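Long-range contact in thiamine-binding periplasmic protein (Escherichia coli, PDB 2QRY), which captures thiamine, thiamine phosphate and thiamine diphosphate with high affinity in the periplasm for import by the ThiBPQ ABC transporter: residues I157-P166 with V196-Y204. Residues are numbered along the deposited sequence; the frame is centred on the assembly and turned at random.
Sequences IYQDPRTSTP and VTKGWSEAY. With TPS (thiamin phosphate), chain E.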
loop_
_atom_site.group_PDB
_atom_site.type_symbol
_atom_site.label_atom_id
_atom_site.label_comp_id
_atom_site.label_asym_id
_atom_site.label_seq_id
_atom_site.Cartn_x
_atom_site.Cartn_y
_atom_site.Cartn_z
ATOM N N ILE A 157 13.723 -8.016 5.774
ATOM C CA ILE A 157 13.772 -6.579 5.532
ATOM C C ILE A 157 12.326 -6.080 5.431
ATOM O O ILE A 157 11.484 -6.728 4.814
ATOM C CB ILE A 157 14.532 -6.239 4.219
ATOM C CG1 ILE A 157 16.037 -6.425 4.432
ATOM C CG2 ILE A 157 14.259 -4.796 3.805
ATOM C CD1 ILE A 157 16.883 -6.189 3.195
ATOM N N TYR A 158 12.026 -4.948 6.055
ATOM C CA TYR A 158 10.675 -4.398 5.971
ATOM C C TYR A 158 10.720 -2.878 6.035
ATOM O O TYR A 158 11.798 -2.296 6.148
ATOM C CB TYR A 158 9.778 -4.986 7.072
ATOM C CG TYR A 158 10.191 -4.638 8.483
ATOM C CD1 TYR A 158 9.708 -3.492 9.109
ATOM C CD2 TYR A 158 11.078 -5.450 9.189
ATOM C CE1 TYR A 158 10.097 -3.161 10.406
ATOM C CE2 TYR A 158 11.473 -5.124 10.486
ATOM C CZ TYR A 158 10.980 -3.982 11.084
ATOM O OH TYR A 158 11.378 -3.652 12.357
ATOM N N GLN A 159 9.559 -2.232 5.952
ATOM C CA GLN A 159 9.502 -0.771 5.959
ATOM C C GLN A 159 9.104 -0.118 7.274
ATOM O O GLN A 159 8.455 -0.724 8.127
ATOM C CB GLN A 159 8.554 -0.268 4.865
ATOM C CG GLN A 159 8.770 -0.889 3.493
ATOM C CD GLN A 159 8.276 -2.318 3.432
ATOM O OE1 GLN A 159 7.234 -2.643 3.986
ATOM N NE2 GLN A 159 9.018 -3.176 2.752
ATOM N N ASP A 160 9.493 1.146 7.402
ATOM C CA ASP A 160 9.213 1.957 8.576
ATOM C C ASP A 160 7.724 2.294 8.617
ATOM O O ASP A 160 7.195 2.905 7.692
ATOM C CB ASP A 160 10.028 3.248 8.501
ATOM C CG ASP A 160 9.977 4.044 9.785
ATOM O OD1 ASP A 160 8.908 4.064 10.428
ATOM O OD2 ASP A 160 11.001 4.664 10.144
ATOM N N PRO A 161 7.029 1.894 9.692
ATOM C CA PRO A 161 5.592 2.166 9.828
ATOM C C PRO A 161 5.221 3.652 9.899
ATOM O O PRO A 161 4.061 4.024 9.693
ATOM C CB PRO A 161 5.212 1.395 11.097
ATOM C CG PRO A 161 6.495 1.367 11.879
ATOM C CD PRO A 161 7.515 1.067 10.812
ATOM N N ARG A 162 6.208 4.496 10.184
ATOM C CA ARG A 162 5.981 5.931 10.274
ATOM C C ARG A 162 5.969 6.586 8.888
ATOM O O ARG A 162 5.471 7.698 8.720
ATOM C CB ARG A 162 7.076 6.573 11.139
ATOM C CG ARG A 162 7.100 6.076 12.581
ATOM C CD ARG A 162 8.387 6.475 13.312
ATOM N NE ARG A 162 9.566 5.852 12.711
ATOM C CZ ARG A 162 10.777 5.837 13.261
ATOM N NH1 ARG A 162 10.981 6.416 14.443
ATOM N NH2 ARG A 162 11.786 5.247 12.629
ATOM N N THR A 163 6.506 5.888 7.894
ATOM C CA THR A 163 6.571 6.443 6.551
ATOM C C THR A 163 5.872 5.635 5.450
ATOM O O THR A 163 5.312 6.218 4.516
ATOM C CB THR A 163 8.044 6.637 6.124
ATOM O OG1 THR A 163 8.709 5.367 6.105
ATOM C CG2 THR A 163 8.765 7.559 7.094
ATOM N N SER A 164 5.900 4.308 5.570
ATOM C CA SER A 164 5.330 3.399 4.567
ATOM C C SER A 164 4.041 2.658 4.955
ATOM O O SER A 164 3.942 2.093 6.046
ATOM C CB SER A 164 6.408 2.367 4.175
ATOM O OG SER A 164 5.881 1.245 3.475
ATOM N N THR A 165 3.063 2.633 4.055
ATOM C CA THR A 165 1.825 1.921 4.348
ATOM C C THR A 165 2.089 0.428 4.560
ATOM O O THR A 165 1.513 -0.178 5.464
ATOM C CB THR A 165 0.740 2.149 3.254
ATOM O OG1 THR A 165 1.314 2.029 1.949
ATOM C CG2 THR A 165 0.121 3.531 3.416
ATOM N N PRO A 166 2.958 -0.189 3.729
ATOM C CA PRO A 166 3.249 -1.620 3.918
ATOM C C PRO A 166 3.915 -1.789 5.286
ATOM O O PRO A 166 3.774 -2.816 5.944
ATOM C CB PRO A 166 4.222 -1.930 2.791
ATOM C CG PRO A 166 3.803 -0.985 1.714
ATOM C CD PRO A 166 3.544 0.299 2.466
ATOM N N VAL A 196 15.801 -1.679 7.794
ATOM C CA VAL A 196 14.459 -1.142 7.688
ATOM C C VAL A 196 14.538 0.132 6.855
ATOM O O VAL A 196 15.258 1.064 7.208
ATOM C CB VAL A 196 13.885 -0.796 9.064
ATOM C CG1 VAL A 196 12.476 -0.231 8.902
ATOM C CG2 VAL A 196 13.893 -2.027 9.954
ATOM N N THR A 197 13.802 0.166 5.749
ATOM C CA THR A 197 13.800 1.322 4.866
ATOM C C THR A 197 12.527 2.163 5.050
ATOM O O THR A 197 11.530 1.692 5.604
ATOM C CB THR A 197 13.867 0.883 3.405
ATOM O OG1 THR A 197 12.625 0.271 3.049
ATOM C CG2 THR A 197 14.985 -0.131 3.201
ATOM N N LYS A 198 12.566 3.401 4.567
ATOM C CA LYS A 198 11.432 4.308 4.670
ATOM C C LYS A 198 10.340 3.925 3.680
ATOM O O LYS A 198 9.151 4.102 3.949
ATOM C CB LYS A 198 11.878 5.748 4.389
ATOM C CG LYS A 198 12.603 6.422 5.535
ATOM C CD LYS A 198 12.950 7.859 5.174
ATOM C CE LYS A 198 13.252 8.668 6.410
ATOM N NZ LYS A 198 14.233 7.959 7.262
ATOM N N GLY A 199 10.759 3.413 2.528
ATOM C CA GLY A 199 9.808 3.030 1.511
ATOM C C GLY A 199 9.996 1.620 0.995
ATOM O O GLY A 199 11.059 1.021 1.140
ATOM N N TRP A 200 8.940 1.105 0.381
ATOM C CA TRP A 200 8.917 -0.238 -0.178
ATOM C C TRP A 200 9.948 -0.444 -1.291
ATOM O O TRP A 200 10.661 -1.438 -1.307
ATOM C CB TRP A 200 7.507 -0.529 -0.706
ATOM C CG TRP A 200 7.413 -1.765 -1.538
ATOM C CD1 TRP A 200 7.186 -3.038 -1.100
ATOM C CD2 TRP A 200 7.589 -1.851 -2.956
ATOM N NE1 TRP A 200 7.211 -3.915 -2.161
ATOM C CE2 TRP A 200 7.456 -3.213 -3.312
ATOM C CE3 TRP A 200 7.843 -0.910 -3.963
ATOM C CZ2 TRP A 200 7.571 -3.656 -4.636
ATOM C CZ3 TRP A 200 7.955 -1.356 -5.287
ATOM C CH2 TRP A 200 7.819 -2.714 -5.606
ATOM N N SER A 201 10.025 0.496 -2.223
ATOM C CA SER A 201 10.959 0.377 -3.334
ATOM C C SER A 201 12.365 -0.054 -2.937
ATOM O O SER A 201 12.897 -1.023 -3.482
ATOM C CB SER A 201 11.027 1.694 -4.106
ATOM O OG SER A 201 9.827 1.897 -4.824
ATOM N N GLU A 202 12.980 0.668 -2.002
ATOM C CA GLU A 202 14.333 0.329 -1.571
ATOM C C GLU A 202 14.377 -1.053 -0.932
ATOM O O GLU A 202 15.305 -1.831 -1.174
ATOM C CB GLU A 202 14.860 1.361 -0.576
ATOM C CG GLU A 202 16.223 0.989 -0.011
ATOM C CD GLU A 202 16.770 2.031 0.939
ATOM O OE1 GLU A 202 15.995 2.894 1.407
ATOM O OE2 GLU A 202 17.979 1.976 1.220
ATOM N N ALA A 203 13.372 -1.344 -0.110
ATOM C CA ALA A 203 13.268 -2.630 0.569
ATOM C C ALA A 203 13.267 -3.785 -0.428
ATOM O O ALA A 203 14.051 -4.727 -0.308
ATOM C CB ALA A 203 11.992 -2.676 1.397
ATOM N N TYR A 204 12.373 -3.703 -1.408
ATOM C CA TYR A 204 12.236 -4.743 -2.418
ATOM C C TYR A 204 13.500 -4.870 -3.256
ATOM O O TYR A 204 13.912 -5.973 -3.624
ATOM C CB TYR A 204 11.017 -4.443 -3.307
ATOM C CG TYR A 204 10.380 -5.683 -3.890
ATOM C CD1 TYR A 204 10.672 -6.098 -5.188
ATOM C CD2 TYR A 204 9.520 -6.471 -3.124
ATOM C CE1 TYR A 204 10.123 -7.273 -5.712
ATOM C CE2 TYR A 204 8.965 -7.645 -3.633
ATOM C CZ TYR A 204 9.272 -8.042 -4.926
ATOM O OH TYR A 204 8.735 -9.207 -5.431
HETATM C CM2 TPS E . 6.542 -6.166 -7.526
HETATM N N3 TPS E . 3.111 -1.768 -4.050
HETATM C C2 TPS E . 4.414 -1.710 -3.862
HETATM S S1 TPS E . 4.617 -0.479 -2.673
HETATM C C5 TPS E . 2.909 -0.072 -2.455
HETATM C C4 TPS E . 2.298 -0.934 -3.341
HETATM C CM4 TPS E . 0.782 -0.941 -3.497
HETATM C C6 TPS E . 2.409 0.966 -1.499
HETATM C C7 TPS E . 3.728 1.538 -0.979
HETATM O O7 TPS E . 3.578 2.543 0.016
HETATM N N1A TPS E . 4.786 -5.717 -5.862
HETATM C C2A TPS E . 5.504 -5.267 -6.895
HETATM N N3A TPS E . 5.320 -4.038 -7.375
HETATM C C4A TPS E . 4.405 -3.203 -6.838
HETATM N N4A TPS E . 4.239 -1.930 -7.354
HETATM C C5A TPS E . 3.617 -3.649 -5.729
HETATM C C6A TPS E . 3.855 -4.955 -5.267
HETATM C C7A TPS E . 2.548 -2.768 -5.041
HETATM P P1 TPS E . 5.071 3.015 0.416
HETATM O O1 TPS E . 5.906 1.776 0.845
HETATM O O2 TPS E . 5.042 4.120 1.548
HETATM O O3 TPS E . 5.735 3.629 -0.836
HETATM O O HOH W 1 13.320 5.312 8.789
#
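Ile157 begins the contact by laying CG2 against Ala203 CB, on the first turn of helix 200-208. At Tyr158 strand 156-159 pairs in parallel with strand 193-197: Thr197 N donates to Tyr158 O at 3.2 Å. Val196 CG2 sits over one face of the Tyr158 ring, 4.0 Å from its centroid, a CH-pi contact offset toward the rim, while the hydroxyl is hydrogen-bonded to Trp324 NE1 of helix 310-328. Gln159 turns to the other face of the sheet. Its CG lies against Trp200 N and CA, and the bend there (chi2 74°) swings the amide so that NE2 comes beside Ala203 CB; NE2 itself is hydrogen-bonded to Leu216 O. The pairing closes with Asp160 N donating to Thr197 O at 2.8 Å. Asp160 then shapes the loop: OD1 takes Arg162 N in an Asx turn, the guanidinium grips both carboxylate oxygens side-on through NE and NH2, and a water links OD2 to Lys198 NZ. Thr163 OG1 reaches back to Lys198 O at 2.5 Å, meeting a lone pair in the carbonyl plane. Ser164 and Gly199 are the N-caps of two helices converging on the thiamin phosphate. Trp200 N donates to phosphate oxygen O1 at 3.1 Å; Ser164 OG, which caps Gly167 N, probably does too, though its position is less certain. Pro166, in the first turn of helix 165-178, brings CG near Trp200 CB. Trp200 holds its indole under the thiazolium, chi1 169° turning CG away from the backbone N; thiamin phosphate C2 lies 3.3 Å above the centre of the indole plane, Tyr204 CB backs the opposite face, and NE1 is hydrogen-bonded to Ser217 OG. An alanine in place of Trp200 would probably leave that side of the thiazolium without its aromatic cover and Ser217 without its indole partner. Two helix starts beside one phosphate, one giving it a backbone N-H, would be expected to ease its negative charge, and the indole face is consistent with a site for a cationic ring.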